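Local coordinates for protein serine acetyltransferase 1, putative (Entamoeba histolytica, PDB 7BW9) that probably transfers an acetyl group from acetyl-CoA to serine on the route to cysteine, and is seen here with cysteine bound, at residues A[44-49]-A[101-106]; A[21-26]-A[105-110]; A[131-136]-A[174-179]. All coordinates share one frame; numbering follows the deposited sequence.

How the contacts relate
The chain first passes Phe23, in the loop after helix 2-17, then Phe46 just after helix 36-45, and helix 96-113 later receives both. Contact 1 (44-49 with 101-106) closes a largely helical loop that lies within the wider loop closed by contact 2 (21-26 with 105-110), and the two share Gln105 and Asp106. Their centres are 7 Å apart, with Phe46 packed on Ile107 and Asp48 reaching Ser25. Contact 3 (131-136 with 174-179) follows in series and ties helix 128-144 to the start of the beta-helix. Asp106 bridges to it: its OD1 lies 2.9 Å from Phe176 N, a probable hydrogen bond.

Contact 1 (A[44-49]-A[101-106])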
loop_
_atom_site.group_PDB
_atom_site.type_symbol
_atom_site.label_atom_id
_atom_site.label_comp_id
_atom_site.label_asym_id
_atom_site.label_seq_id
_atom_site.Cartn_x
_atom_site.Cartn_y
_atom_site.Cartn_z
ATOM N N ILE A 44 -7.748 -12.496 19.413
ATOM C CA ILE A 44 -7.273 -13.713 20.074
ATOM C C ILE A 44 -5.952 -13.458 20.799
ATOM O O ILE A 44 -5.759 -13.903 21.937
ATOM C CB ILE A 44 -7.137 -14.866 19.065
ATOM C CG1 ILE A 44 -8.517 -15.326 18.578
ATOM C CG2 ILE A 44 -6.387 -16.021 19.707
ATOM C CD1 ILE A 44 -8.486 -16.079 17.248
ATOM N N LEU A 45 -5.020 -12.742 20.166
ATOM C CA LEU A 45 -3.699 -12.611 20.783
ATOM C C LEU A 45 -3.641 -11.523 21.854
ATOM O O LEU A 45 -2.844 -11.629 22.792
ATOM C CB LEU A 45 -2.641 -12.325 19.723
ATOM C CG LEU A 45 -2.447 -13.364 18.620
ATOM C CD1 LEU A 45 -1.505 -12.782 17.599
ATOM C CD2 LEU A 45 -1.902 -14.653 19.180
ATOM N N PHE A 46 -4.433 -10.464 21.739
ATOM C CA PHE A 46 -4.398 -9.366 22.704
ATOM C C PHE A 46 -5.796 -8.833 22.955
ATOM O O PHE A 46 -6.121 -7.704 22.576
ATOM C CB PHE A 46 -3.485 -8.246 22.216
ATOM C CG PHE A 46 -2.097 -8.677 22.003
ATOM C CD1 PHE A 46 -1.243 -8.832 23.079
ATOM C CD2 PHE A 46 -1.634 -8.941 20.721
ATOM C CE1 PHE A 46 0.062 -9.234 22.885
ATOM C CE2 PHE A 46 -0.329 -9.352 20.519
ATOM C CZ PHE A 46 0.518 -9.503 21.609
ATOM N N PRO A 47 -6.646 -9.617 23.623
ATOM C CA PRO A 47 -8.008 -9.132 23.901
ATOM C C PRO A 47 -8.045 -7.753 24.537
ATOM O O PRO A 47 -8.917 -6.946 24.195
ATOM C CB PRO A 47 -8.585 -10.212 24.830
ATOM C CG PRO A 47 -7.409 -11.106 25.215
ATOM C CD PRO A 47 -6.456 -11.009 24.065
ATOM N N ASP A 48 -7.106 -7.439 25.426
ATOM C CA ASP A 48 -7.193 -6.159 26.124
ATOM C C ASP A 48 -7.179 -4.963 25.176
ATOM O O ASP A 48 -7.735 -3.915 25.520
ATOM C CB ASP A 48 -6.063 -6.027 27.141
ATOM C CG ASP A 48 -6.286 -6.885 28.380
ATOM O OD1 ASP A 48 -7.206 -7.739 28.374
ATOM O OD2 ASP A 48 -5.526 -6.710 29.356
ATOM N N PHE A 49 -6.601 -5.096 23.979
ATOM C CA PHE A 49 -6.493 -3.950 23.081
ATOM C C PHE A 49 -7.512 -3.956 21.956
ATOM O O PHE A 49 -7.642 -2.943 21.252
ATOM C CB PHE A 49 -5.064 -3.866 22.503
ATOM C CG PHE A 49 -4.017 -3.711 23.568
ATOM C CD1 PHE A 49 -3.643 -2.454 24.007
ATOM C CD2 PHE A 49 -3.463 -4.822 24.185
ATOM C CE1 PHE A 49 -2.702 -2.313 25.017
ATOM C CE2 PHE A 49 -2.528 -4.686 25.193
ATOM C CZ PHE A 49 -2.146 -3.429 25.608
ATOM N N GLU A 101 3.612 -15.975 21.930
ATOM C CA GLU A 101 4.858 -15.599 22.589
ATOM C C GLU A 101 5.830 -14.967 21.603
ATOM O O GLU A 101 6.570 -14.041 21.960
ATOM C CB GLU A 101 5.507 -16.815 23.261
ATOM C CG GLU A 101 4.663 -17.464 24.351
ATOM C CD GLU A 101 3.991 -16.441 25.267
ATOM O OE1 GLU A 101 4.712 -15.734 26.016
ATOM O OE2 GLU A 101 2.739 -16.330 25.225
ATOM N N LEU A 102 5.838 -15.457 20.355
ATOM C CA LEU A 102 6.683 -14.869 19.312
ATOM C C LEU A 102 6.233 -13.453 18.949
ATOM O O LEU A 102 7.066 -12.546 18.797
ATOM C CB LEU A 102 6.684 -15.770 18.071
ATOM C CG LEU A 102 7.524 -17.057 18.146
ATOM C CD1 LEU A 102 7.323 -17.918 16.905
ATOM C CD2 LEU A 102 9.010 -16.763 18.362
ATOM N N VAL A 103 4.922 -13.240 18.807
ATOM C CA VAL A 103 4.420 -11.909 18.482
ATOM C C VAL A 103 4.766 -10.927 19.597
ATOM O O VAL A 103 5.172 -9.782 19.338
ATOM C CB VAL A 103 2.904 -11.972 18.207
ATOM C CG1 VAL A 103 2.299 -10.579 18.187
ATOM C CG2 VAL A 103 2.644 -12.708 16.875
ATOM N N LYS A 104 4.656 -11.373 20.855
ATOM C CA LYS A 104 5.041 -10.528 21.984
ATOM C C LYS A 104 6.493 -10.082 21.870
ATOM O O LYS A 104 6.825 -8.932 22.178
ATOM C CB LYS A 104 4.832 -11.270 23.305
ATOM C CG LYS A 104 3.380 -11.482 23.707
ATOM C CD LYS A 104 3.309 -12.448 24.896
ATOM C CE LYS A 104 3.733 -11.768 26.185
ATOM N NZ LYS A 104 3.741 -12.727 27.330
ATOM N N GLN A 105 7.374 -10.979 21.430
ATOM C CA GLN A 105 8.768 -10.588 21.266
ATOM C C GLN A 105 8.962 -9.658 20.078
ATOM O O GLN A 105 9.793 -8.749 20.153
ATOM C CB GLN A 105 9.643 -11.826 21.161
ATOM C CG GLN A 105 9.553 -12.685 22.423
ATOM C CD GLN A 105 10.376 -13.947 22.301
ATOM O OE1 GLN A 105 11.158 -14.282 23.190
ATOM N NE2 GLN A 105 10.224 -14.639 21.184
ATOM N N ASP A 106 8.181 -9.831 18.997
ATOM C CA ASP A 106 8.207 -8.837 17.923
ATOM C C ASP A 106 7.812 -7.456 18.450
ATOM O O ASP A 106 8.426 -6.443 18.089
ATOM C CB ASP A 106 7.286 -9.258 16.768
ATOM C CG ASP A 106 7.730 -10.567 16.082
ATOM O OD1 ASP A 106 8.958 -10.870 16.014
ATOM O OD2 ASP A 106 6.835 -11.302 15.597
#
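Leu45 and Val103 mark the nearest backbone approach, with Leu45 CA 8.5 Å from Val103 CA. Segment 101-106 is an unbroken piece of helix 96-113, whereas 44-49 runs through the end of a helix. Leu45 is still helical, but Phe46 swings out of that conformation (phi -142°, psi 70°). A further turn follows, with Phe49 N bonded to Phe46 O at 3.0 Å.

Leu45, at the end of the helix, and Phe46, just past it, both point to the same partner helix, 96-113. Phe46 reaches across with the far end of its ring, and it is the ring edge that arrives first: Val103 CG1 lies practically in the ring plane, 3.7 Å from Phe46 CE2. The other branch of Val103, CG2, is left for Leu45, whose CD1 sits 4.2 Å from it. The valine thus straddles its two partners, one methyl each, because CG1 is anti to the backbone N (chi1 167°) and CG2 anti to the carbonyl carbon.

All this belongs to the helical N-terminal domain that precedes the left-handed beta-helix in serine acetyltransferases. Phe46 is buried where several of its helices converge, also touching Ile107 on helix 96-113, Ile124 on helix 120-126 and Met134 on helix 128-144.

Lys104 adds its aliphatic part at the same edge, CG lying 4.1 Å from Phe46 CZ. Beyond that methylene the chain bends at chi3 and leads the ammonium away from the aromatic group. There NZ forms a salt bridge with Asp19 and another with Glu101 OE1, one helical turn back, at 3.4 Å, where the hydrogen bond is weak. At the end of the incoming helix, Leu45 O accepts a hydrogen bond from Arg100 NE.

Contact 2 (A[21-26]-A[105-110]); sequences IAFKST and QDIIAA
Phe23 meets two consecutive isoleucines of helix 96-113, and each takes a different atom at the far end of its ring. CE1 of Phe23 touches Ile107 CG2 at 3.9 Å, with Ile107 CD1 a little farther from the same carbon. Next along the rim, CZ of Phe23 lies 3.8 Å from Ile108 CD1. The methyls come in obliquely to the ring. Ile108 lies roughly at a right angle to the phenylalanine side chain, while Ile107 slants against it.

The two isoleucines make the contact through different branches. Ile107 offers mainly its branch methyl, CG2, and Ile108 the end of its longer arm. In Ile108, CG1 stands anti to the carbonyl carbon (chi1 -68°), and a further bend (chi2 -46°) brings CD1 round to the phenylalanine.

The ring needs its full length, since Phe23 CA and Ile107 CA are 9.6 Å apart. Phe23 sits at the end of a short 3-10 turn, 21-23, in the loop between helix 2-17 and helix 36-45, closed by Lys24 N to Ile21 O at 3.1 Å. Through Phe23 this loop is pinned to the helical N-terminal domain, where Leu120 of helix 120-126 and Phe46 also pack on the ring.

Farther out, the loop is held by polar bonds: Ser25 N bonds to Asp48 OD2, just beyond the 3-10 turn, and Lys24 NZ to Gln17 O at the end of the first helix. Ile108 also packs on Val309 of the second subunit, which places this part of the helix at a subunit interface.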
loop_
_atom_site.group_PDB
_atom_site.type_symbol
_atom_site.label_atom_id
_atom_site.label_comp_id
_atom_site.label_asym_id
_atom_site.label_seq_id
_atom_site.Cartn_x
_atom_site.Cartn_y
_atom_site.Cartn_z
ATOM N N ILE A 21 2.933 -7.123 32.905
ATOM C CA ILE A 21 2.005 -6.015 33.114
ATOM C C ILE A 21 1.960 -5.087 31.911
ATOM O O ILE A 21 0.929 -4.461 31.634
ATOM C CB ILE A 21 2.400 -5.245 34.394
ATOM C CG1 ILE A 21 2.838 -6.209 35.498
ATOM C CG2 ILE A 21 1.257 -4.379 34.883
ATOM C CD1 ILE A 21 4.331 -6.551 35.486
ATOM N N ALA A 22 3.074 -4.970 31.182
ATOM C CA ALA A 22 3.137 -4.030 30.069
ATOM C C ALA A 22 2.174 -4.408 28.954
ATOM O O ALA A 22 1.754 -3.541 28.181
ATOM C CB ALA A 22 4.569 -3.953 29.526
ATOM N N PHE A 23 1.820 -5.689 28.848
ATOM C CA PHE A 23 0.914 -6.171 27.815
ATOM C C PHE A 23 -0.547 -6.094 28.212
ATOM O O PHE A 23 -1.411 -6.441 27.399
ATOM C CB PHE A 23 1.250 -7.616 27.451
ATOM C CG PHE A 23 2.507 -7.743 26.658
ATOM C CD1 PHE A 23 2.518 -7.444 25.306
ATOM C CD2 PHE A 23 3.687 -8.133 27.270
ATOM C CE1 PHE A 23 3.684 -7.554 24.575
ATOM C CE2 PHE A 23 4.858 -8.244 26.548
ATOM C CZ PHE A 23 4.854 -7.956 25.194
ATOM N N LYS A 24 -0.848 -5.666 29.431
ATOM C CA LYS A 24 -2.212 -5.650 29.932
ATOM C C LYS A 24 -2.728 -4.224 29.962
ATOM O O LYS A 24 -1.954 -3.264 30.014
ATOM C CB LYS A 24 -2.287 -6.277 31.325
ATOM C CG LYS A 24 -1.716 -7.683 31.359
ATOM C CD LYS A 24 -1.592 -8.220 32.768
ATOM C CE LYS A 24 -2.152 -9.624 32.852
ATOM N NZ LYS A 24 -1.700 -10.363 34.068
ATOM N N SER A 25 -4.045 -4.095 29.899
ATOM C CA SER A 25 -4.650 -2.776 29.894
ATOM C C SER A 25 -6.107 -2.927 30.306
ATOM O O SER A 25 -6.795 -3.858 29.873
ATOM C CB SER A 25 -4.512 -2.116 28.518
ATOM O OG SER A 25 -5.515 -1.146 28.278
ATOM N N THR A 26 -6.556 -2.025 31.169
ATOM C CA THR A 26 -7.915 -2.026 31.678
ATOM C C THR A 26 -8.829 -1.135 30.868
ATOM O O THR A 26 -9.976 -0.922 31.264
ATOM C CB THR A 26 -7.920 -1.571 33.134
ATOM O OG1 THR A 26 -7.455 -0.216 33.203
ATOM C CG2 THR A 26 -7.003 -2.456 33.973
ATOM N N GLN A 105 7.374 -10.979 21.430
ATOM C CA GLN A 105 8.768 -10.588 21.266
ATOM C C GLN A 105 8.962 -9.658 20.078
ATOM O O GLN A 105 9.793 -8.749 20.153
ATOM C CB GLN A 105 9.643 -11.826 21.161
ATOM C CG GLN A 105 9.553 -12.685 22.423
ATOM C CD GLN A 105 10.376 -13.947 22.301
ATOM O OE1 GLN A 105 11.158 -14.282 23.190
ATOM N NE2 GLN A 105 10.224 -14.639 21.184
ATOM N N ASP A 106 8.181 -9.831 18.997
ATOM C CA ASP A 106 8.207 -8.837 17.923
ATOM C C ASP A 106 7.812 -7.456 18.450
ATOM O O ASP A 106 8.426 -6.443 18.089
ATOM C CB ASP A 106 7.286 -9.258 16.768
ATOM C CG ASP A 106 7.730 -10.567 16.082
ATOM O OD1 ASP A 106 8.958 -10.870 16.014
ATOM O OD2 ASP A 106 6.835 -11.302 15.597
ATOM N N ILE A 107 6.800 -7.404 19.321
ATOM C CA ILE A 107 6.377 -6.135 19.916
ATOM C C ILE A 107 7.496 -5.534 20.752
ATOM O O ILE A 107 7.757 -4.324 20.691
ATOM C CB ILE A 107 5.101 -6.344 20.750
ATOM C CG1 ILE A 107 3.904 -6.582 19.829
ATOM C CG2 ILE A 107 4.881 -5.181 21.721
ATOM C CD1 ILE A 107 2.845 -7.432 20.479
ATOM N N ILE A 108 8.158 -6.359 21.560
ATOM C CA ILE A 108 9.309 -5.890 22.330
ATOM C C ILE A 108 10.373 -5.331 21.397
ATOM O O ILE A 108 10.935 -4.259 21.646
ATOM C CB ILE A 108 9.880 -7.025 23.199
ATOM C CG1 ILE A 108 8.895 -7.417 24.318
ATOM C CG2 ILE A 108 11.265 -6.647 23.733
ATOM C CD1 ILE A 108 8.294 -6.254 25.056
ATOM N N ALA A 109 10.663 -6.057 20.310
ATOM C CA ALA A 109 11.677 -5.618 19.350
ATOM C C ALA A 109 11.297 -4.288 18.727
ATOM O O ALA A 109 12.163 -3.441 18.474
ATOM C CB ALA A 109 11.866 -6.667 18.250
ATOM N N ALA A 110 9.996 -4.097 18.453
ATOM C CA ALA A 110 9.534 -2.826 17.902
ATOM C C ALA A 110 9.759 -1.697 18.901
ATOM O O ALA A 110 10.181 -0.592 18.526
ATOM C CB ALA A 110 8.045 -2.919 17.520
#

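Contact 3 (A[131-136]-A[174-179]). With CYS (cysteine), chain D.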
loop_
_atom_site.group_PDB
_atom_site.type_symbol
_atom_site.label_atom_id
_atom_site.label_comp_id
_atom_site.label_asym_id
_atom_site.label_seq_id
_atom_site.Cartn_x
_atom_site.Cartn_y
_atom_site.Cartn_z
ATOM N N HIS A 131 1.435 -6.257 12.699
ATOM C CA HIS A 131 0.257 -6.915 12.137
ATOM C C HIS A 131 0.660 -7.910 11.064
ATOM O O HIS A 131 0.076 -8.993 10.970
ATOM C CB HIS A 131 -0.739 -5.886 11.586
ATOM C CG HIS A 131 -1.313 -4.990 12.644
ATOM N ND1 HIS A 131 -1.926 -3.790 12.356
ATOM C CD2 HIS A 131 -1.351 -5.121 13.992
ATOM C CE1 HIS A 131 -2.316 -3.218 13.484
ATOM N NE2 HIS A 131 -1.983 -4.007 14.490
ATOM N N VAL A 132 1.679 -7.584 10.270
ATOM C CA VAL A 132 2.056 -8.520 9.212
ATOM C C VAL A 132 2.633 -9.795 9.818
ATOM O O VAL A 132 2.446 -10.887 9.273
ATOM C CB VAL A 132 3.025 -7.857 8.204
ATOM C CG1 VAL A 132 4.433 -7.734 8.779
ATOM C CG2 VAL A 132 3.075 -8.655 6.906
ATOM N N MET A 133 3.308 -9.688 10.967
ATOM C CA MET A 133 3.893 -10.865 11.596
ATOM C C MET A 133 2.853 -11.708 12.329
ATOM O O MET A 133 2.975 -12.937 12.350
ATOM C CB MET A 133 5.023 -10.447 12.536
ATOM C CG MET A 133 6.288 -9.993 11.777
ATOM S SD MET A 133 6.756 -11.093 10.410
ATOM C CE MET A 133 7.067 -12.602 11.348
ATOM N N MET A 134 1.826 -11.083 12.920
ATOM C CA MET A 134 0.670 -11.854 13.379
ATOM C C MET A 134 0.144 -12.765 12.270
ATOM O O MET A 134 -0.086 -13.958 12.481
ATOM C CB MET A 134 -0.445 -10.917 13.849
ATOM C CG MET A 134 -0.096 -9.980 14.994
ATOM S SD MET A 134 -1.581 -9.055 15.474
ATOM C CE MET A 134 -1.016 -8.164 16.925
ATOM N N ILE A 135 -0.046 -12.216 11.071
ATOM C CA ILE A 135 -0.532 -13.030 9.961
ATOM C C ILE A 135 0.535 -14.019 9.496
ATOM O O ILE A 135 0.234 -15.195 9.238
ATOM C CB ILE A 135 -0.998 -12.127 8.810
ATOM C CG1 ILE A 135 -2.042 -11.141 9.317
ATOM C CG2 ILE A 135 -1.562 -12.960 7.656
ATOM C CD1 ILE A 135 -3.346 -11.808 9.822
ATOM N N GLN A 136 1.796 -13.567 9.370
ATOM C CA GLN A 136 2.823 -14.417 8.762
ATOM C C GLN A 136 3.099 -15.653 9.605
ATOM O O GLN A 136 3.256 -16.754 9.066
ATOM C CB GLN A 136 4.124 -13.638 8.547
ATOM C CG GLN A 136 5.035 -14.248 7.427
ATOM C CD GLN A 136 5.913 -15.386 7.919
ATOM O OE1 GLN A 136 6.212 -15.466 9.106
ATOM N NE2 GLN A 136 6.300 -16.289 7.016
ATOM N N ASN A 174 12.983 -14.887 16.029
ATOM C CA ASN A 174 12.253 -14.109 17.013
ATOM C C ASN A 174 12.770 -12.673 17.092
ATOM O O ASN A 174 13.847 -12.335 16.587
ATOM C CB ASN A 174 12.304 -14.794 18.389
ATOM C CG ASN A 174 13.717 -15.012 18.897
ATOM O OD1 ASN A 174 14.464 -14.063 19.135
ATOM N ND2 ASN A 174 14.070 -16.265 19.114
ATOM N N HIS A 175 11.961 -11.821 17.724
ATOM C CA HIS A 175 12.268 -10.401 17.906
ATOM C C HIS A 175 12.500 -9.698 16.571
ATOM O O HIS A 175 13.419 -8.888 16.428
ATOM C CB HIS A 175 13.476 -10.197 18.829
ATOM C CG HIS A 175 13.256 -10.665 20.240
ATOM N ND1 HIS A 175 13.586 -11.936 20.667
ATOM C CD2 HIS A 175 12.775 -10.018 21.329
ATOM C CE1 HIS A 175 13.319 -12.051 21.955
ATOM N NE2 HIS A 175 12.817 -10.904 22.377
ATOM N N PHE A 176 11.660 -10.003 15.586
ATOM C CA PHE A 176 11.801 -9.434 14.251
ATOM C C PHE A 176 11.009 -8.136 14.171
ATOM O O PHE A 176 9.814 -8.119 14.495
ATOM C CB PHE A 176 11.318 -10.436 13.194
ATOM C CG PHE A 176 11.444 -9.939 11.776
ATOM C CD1 PHE A 176 12.669 -9.508 11.287
ATOM C CD2 PHE A 176 10.339 -9.906 10.933
ATOM C CE1 PHE A 176 12.794 -9.048 9.977
ATOM C CE2 PHE A 176 10.457 -9.457 9.630
ATOM C CZ PHE A 176 11.688 -9.031 9.148
ATOM N N PHE A 177 11.656 -7.056 13.726
ATOM C CA PHE A 177 11.011 -5.743 13.636
ATOM C C PHE A 177 11.103 -5.185 12.217
ATOM O O PHE A 177 12.206 -4.984 11.682
ATOM C CB PHE A 177 11.625 -4.754 14.633
ATOM C CG PHE A 177 11.037 -3.352 14.566
ATOM C CD1 PHE A 177 9.671 -3.148 14.329
ATOM C CD2 PHE A 177 11.841 -2.242 14.791
ATOM C CE1 PHE A 177 9.134 -1.864 14.296
ATOM C CE2 PHE A 177 11.312 -0.951 14.747
ATOM C CZ PHE A 177 9.955 -0.766 14.501
ATOM N N ILE A 178 9.945 -4.934 11.611
ATOM C CA ILE A 178 9.834 -4.155 10.380
ATOM C C ILE A 178 9.303 -2.781 10.761
ATOM O O ILE A 178 8.196 -2.672 11.307
ATOM C CB ILE A 178 8.916 -4.838 9.354
ATOM C CG1 ILE A 178 9.543 -6.134 8.850
ATOM C CG2 ILE A 178 8.620 -3.907 8.175
ATOM C CD1 ILE A 178 8.634 -6.934 7.963
ATOM N N ASP A 179 10.095 -1.739 10.512
ATOM C CA ASP A 179 9.674 -0.357 10.736
ATOM C C ASP A 179 9.172 0.227 9.424
ATOM O O ASP A 179 9.844 0.101 8.396
ATOM C CB ASP A 179 10.815 0.504 11.291
ATOM C CG ASP A 179 10.311 1.762 12.029
ATOM O OD1 ASP A 179 9.076 1.971 12.127
ATOM O OD2 ASP A 179 11.158 2.550 12.517
HETATM N N CYS D . 10.853 5.167 13.223
HETATM C CA CYS D . 12.269 5.594 13.373
HETATM C C CYS D . 12.364 6.914 14.161
HETATM O O CYS D . 11.374 7.477 14.510
HETATM C CB CYS D . 12.939 5.697 12.009
HETATM S SG CYS D . 12.226 6.955 10.924
HETATM O OXT CYS D . 13.481 7.337 14.418
#
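Phe176 and Ile178, in the first coil of the left-handed parallel beta-helix, pack against Met133 and Val132 of helix 128-144. Strand 177-178 is the outermost strand of its sheet within the chain. Across the coil, Ile166 of strand 165-166 touches Val132, Met133 and Ile178 alike, so the helix covers the beginning of the beta-helix.

Met133 and Phe176 form a Met-aromatic contact of the edge type. The sulfur lies 5.1 Å from the centroid of the Phe176 ring and 84° off its normal, almost in the ring plane. Its nearest ring atom is Phe176 CD2, 3.8 Å from Met133 SD. Bends at chi2 and chi3 curl the methionine so that sulfur and CG both face this rim, and the two side chains cross at about a right angle. Beside them the apolar contact continues more loosely, with Val132 CG1 4.4 Å from Ile178 CD1.

Phe177, between the two residues that face the helix, turns the other way and packs on Ala110 of helix 96-113. Before the strand, His175 ND1 donates to Asn174 OD1 at 2.8 Å. That bond is nearly straight (172°) and lies in the imidazole plane, although the donor stands 40° above the carbonyl plane of the asparagine. His175 also stacks on Trp195, and its NE2 is hydrogen-bonded to Asn305 of the second subunit.

At its far end the segment reaches the ligand pocket. Asp179 OD2 accepts a hydrogen bond from the amino N of the bound cysteine at 2.7 Å, consistent with this close analogue of serine occupying the substrate's place. Asp114 of the same chain and Arg222 of the third subunit supply further bonds to the ligand.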